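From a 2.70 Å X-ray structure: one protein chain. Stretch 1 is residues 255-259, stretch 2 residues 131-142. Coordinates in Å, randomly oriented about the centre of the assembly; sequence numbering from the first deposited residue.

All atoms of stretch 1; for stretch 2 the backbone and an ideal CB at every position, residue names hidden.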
# COMPACT_ATOMS: atom_id res chain seq x y z
N GLN A 255 8.72 -8.33 -7.75
CA GLN A 255 8.19 -8.34 -9.11
C GLN A 255 7.68 -9.74 -9.38
O GLN A 255 8.41 -10.72 -9.25
CB GLN A 255 9.28 -7.92 -10.10
CG GLN A 255 8.93 -8.16 -11.57
CD GLN A 255 9.96 -7.55 -12.50
OE1 GLN A 255 10.41 -6.44 -12.28
NE2 GLN A 255 10.33 -8.29 -13.54
N PHE A 256 6.41 -9.84 -9.73
CA PHE A 256 5.78 -11.14 -9.93
C PHE A 256 4.69 -11.12 -11.01
O PHE A 256 4.22 -10.07 -11.46
CB PHE A 256 5.23 -11.71 -8.60
CG PHE A 256 4.17 -10.85 -7.91
CD1 PHE A 256 2.80 -11.15 -8.04
CD2 PHE A 256 4.51 -9.76 -7.10
CE1 PHE A 256 1.80 -10.39 -7.38
CE2 PHE A 256 3.50 -9.00 -6.46
CZ PHE A 256 2.16 -9.33 -6.60
N SER A 257 4.28 -12.30 -11.41
CA SER A 257 3.36 -12.42 -12.53
C SER A 257 2.77 -13.81 -12.49
O SER A 257 3.24 -14.63 -11.69
CB SER A 257 4.13 -12.24 -13.81
OG SER A 257 5.14 -13.21 -13.82
N ARG A 258 1.73 -14.06 -13.29
CA ARG A 258 1.27 -15.41 -13.49
C ARG A 258 0.99 -15.56 -14.96
O ARG A 258 0.22 -14.78 -15.52
CB ARG A 258 0.03 -15.76 -12.64
CG ARG A 258 -1.20 -14.97 -12.97
CD ARG A 258 -2.41 -15.85 -12.94
NE ARG A 258 -3.44 -15.34 -12.01
CZ ARG A 258 -4.31 -14.36 -12.29
NH1 ARG A 258 -5.21 -14.02 -11.37
NH2 ARG A 258 -4.27 -13.73 -13.47
N ARG A 259 1.61 -16.54 -15.60
CA ARG A 259 1.36 -16.76 -17.03
C ARG A 259 1.24 -18.25 -17.30
O ARG A 259 1.64 -19.05 -16.46
CB ARG A 259 2.48 -16.14 -17.89
CG ARG A 259 2.87 -14.69 -17.52
CD ARG A 259 4.02 -14.16 -18.38
NE ARG A 259 4.27 -12.73 -18.20
CZ ARG A 259 5.30 -12.20 -17.53
NH1 ARG A 259 6.20 -12.99 -16.97
NH2 ARG A 259 5.42 -10.88 -17.41
N UNK A 131 -5.83 -8.68 -2.36
CA UNK A 131 -5.18 -7.62 -3.11
C UNK A 131 -4.28 -8.17 -4.22
O UNK A 131 -4.41 -7.76 -5.37
CB UNK A 131 -4.36 -6.74 -2.16
N UNK A 132 -3.38 -9.09 -3.89
CA UNK A 132 -2.43 -9.62 -4.87
C UNK A 132 -3.14 -10.22 -6.06
O UNK A 132 -2.81 -9.91 -7.18
CB UNK A 132 -1.52 -10.67 -4.23
N UNK A 133 -4.15 -11.06 -5.80
CA UNK A 133 -5.10 -11.51 -6.83
C UNK A 133 -5.64 -10.34 -7.71
O UNK A 133 -5.63 -10.42 -8.92
CB UNK A 133 -6.27 -12.23 -6.16
N UNK A 134 -6.10 -9.26 -7.08
CA UNK A 134 -6.52 -8.11 -7.82
C UNK A 134 -5.44 -7.52 -8.72
O UNK A 134 -5.71 -7.09 -9.83
CB UNK A 134 -7.02 -7.04 -6.84
N UNK A 135 -4.21 -7.46 -8.24
CA UNK A 135 -3.15 -6.87 -9.05
C UNK A 135 -2.88 -7.76 -10.27
O UNK A 135 -2.69 -7.29 -11.41
CB UNK A 135 -1.88 -6.68 -8.22
N UNK A 136 -2.88 -9.06 -10.02
CA UNK A 136 -2.68 -10.06 -11.05
C UNK A 136 -3.82 -10.04 -12.06
O UNK A 136 -3.63 -10.18 -13.27
CB UNK A 136 -2.55 -11.45 -10.42
N UNK A 137 -5.02 -9.83 -11.55
CA UNK A 137 -6.19 -9.72 -12.37
C UNK A 137 -6.09 -8.52 -13.31
O UNK A 137 -6.50 -8.60 -14.47
CB UNK A 137 -7.44 -9.62 -11.49
N UNK A 138 -5.56 -7.41 -12.81
CA UNK A 138 -5.40 -6.20 -13.60
C UNK A 138 -4.43 -6.42 -14.76
O UNK A 138 -4.69 -6.01 -15.89
CB UNK A 138 -4.91 -5.05 -12.71
N UNK A 139 -3.31 -7.08 -14.46
CA UNK A 139 -2.17 -7.10 -15.37
C UNK A 139 -2.32 -8.19 -16.42
O UNK A 139 -1.61 -8.21 -17.42
CB UNK A 139 -0.87 -7.30 -14.59
N UNK A 140 -3.26 -9.10 -16.19
CA UNK A 140 -3.32 -10.34 -16.94
C UNK A 140 -1.98 -11.05 -17.00
O UNK A 140 -1.58 -11.74 -16.05
CB UNK A 140 -3.82 -10.07 -18.36
N UNK A 141 -1.28 -10.89 -18.11
CA UNK A 141 0.03 -11.51 -18.30
C UNK A 141 1.15 -10.50 -18.12
O UNK A 141 2.29 -10.74 -18.54
CB UNK A 141 0.12 -12.15 -19.69
N UNK A 142 0.83 -9.36 -17.51
CA UNK A 142 1.81 -8.31 -17.29
C UNK A 142 2.63 -8.53 -16.03
O UNK A 142 2.65 -9.64 -15.48
CB UNK A 142 1.11 -6.95 -17.22

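Helix 131-139 crosses the strand of stretch 1 at 68°, with 8.7 Å between their axes, and the helix meets it through 132, 133, 135, 136 and 137. Position 131 is out of reach, and stretch 1 sets no rule there; it is Ala131.

At 132 the CA-to-CB bond points sideways, yet the ideal CB lies 4.6 Å from Phe256 CZ. The tip of a ring asks for something small or medium and apolar. Cys132 answers, its chi1 in m, with SG 4.4 Å from Phe256 CZ, oblique to the ring.

Position 133 points away, so a short side chain would miss stretch 1, while a long one could curl back to the end of Arg258. Leu133 does so: CD1 comes 3.5 Å from Arg258 NH1, at the guanidinium edge. Position 134 also points away and stretch 1 places nothing near it; an ideal CB would be crowded by Ala131 O at 3.1 Å, and the residue is Gly134.

Position 135 points toward the strand, its ideal CB 5.1 Å from Phe256 CZ. A flexible apolar chain suits that spacing. Met135, present as selenomethionine, brings SE to 4.4 Å from Phe256 CZ.

Position 136 is the centre of the helical contact. It points toward stretch 1, between the Phe256 ring and the Arg258 guanidinium, with the ideal CB 3.8 Å from Arg258 NH1. A branched aliphatic would suit best; a positive charge would be poorly placed. Leu136 sets CB over one guanidinium face, CG 4.1 Å from Phe256 CE1 at the ring edge, and CD2 4.0 Å from Ser257 CA.

Position 137 points away, though its ideal CB is 4.9 Å from Arg258 NH1, so a small or polar residue would suit and a positive charge would not. Ser137 touches stretch 1 through its backbone, N lying 4.2 Å from Arg258 NH1. Out of reach, 138 is Leu138. Although 139 points toward the strand, no atom of stretch 1 lies within 5.5 Å of its ideal CB, so this contact sets little rule there and side chains of several kinds could be accommodated; Val139 stops short of contact.

At 140 phi is +50°, which favours glycine as the chain leaves the helix in a type II' turn. Gly140 O lies 3.0 Å from the O of a water that accepts from Arg258 N at 3.0 Å.

Position 141 points sideways, its ideal CB 4.3 Å from Arg259 CG, so many small or polar residues would do. Here the backbone does the work: Ser141 O accepts from Arg259 NE at 2.8 Å and, weakly, from Arg259 NH2 at 3.3 Å.

At 142 an ideal CB would clash with Val139 O at 3.0 Å, which argues for glycine. Gly142 O lies 2.6 Å from the same water O and 3.4 Å from Ser257 CB; it and Gly140 O are both acceptors for that water, which has more acceptors in reach than protons.

Stretch 2, residues 131-142: ACLGMLSLVGSG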
# COMPACT_ATOMS: atom_id res chain seq x y z
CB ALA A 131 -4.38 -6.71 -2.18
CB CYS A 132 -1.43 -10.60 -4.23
SG CYS A 132 -0.35 -9.70 -3.04
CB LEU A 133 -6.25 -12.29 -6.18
CG LEU A 133 -7.08 -13.24 -7.05
CD1 LEU A 133 -6.21 -14.09 -7.98
CD2 LEU A 133 -7.93 -14.13 -6.18
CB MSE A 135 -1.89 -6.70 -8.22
CG MSE A 135 -2.00 -5.78 -7.03
SE MSE A 135 -0.48 -5.89 -5.78
CE MSE A 135 -1.33 -5.18 -4.18
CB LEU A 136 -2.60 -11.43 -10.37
CG LEU A 136 -1.20 -11.69 -9.81
CD1 LEU A 136 -1.15 -13.01 -9.10
CD2 LEU A 136 -0.22 -11.62 -10.95
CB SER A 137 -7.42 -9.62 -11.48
OG SER A 137 -8.59 -9.44 -12.24
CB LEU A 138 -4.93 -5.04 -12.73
CG LEU A 138 -5.94 -4.50 -11.72
CD1 LEU A 138 -5.33 -3.37 -10.90
CD2 LEU A 138 -7.20 -4.03 -12.42
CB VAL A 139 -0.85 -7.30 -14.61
CG1 VAL A 139 -0.59 -6.15 -13.66
CG2 VAL A 139 -0.87 -8.63 -13.86
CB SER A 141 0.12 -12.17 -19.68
OG SER A 141 -0.13 -11.22 -20.70
O HOH W 1 1.36 -11.94 -15.39
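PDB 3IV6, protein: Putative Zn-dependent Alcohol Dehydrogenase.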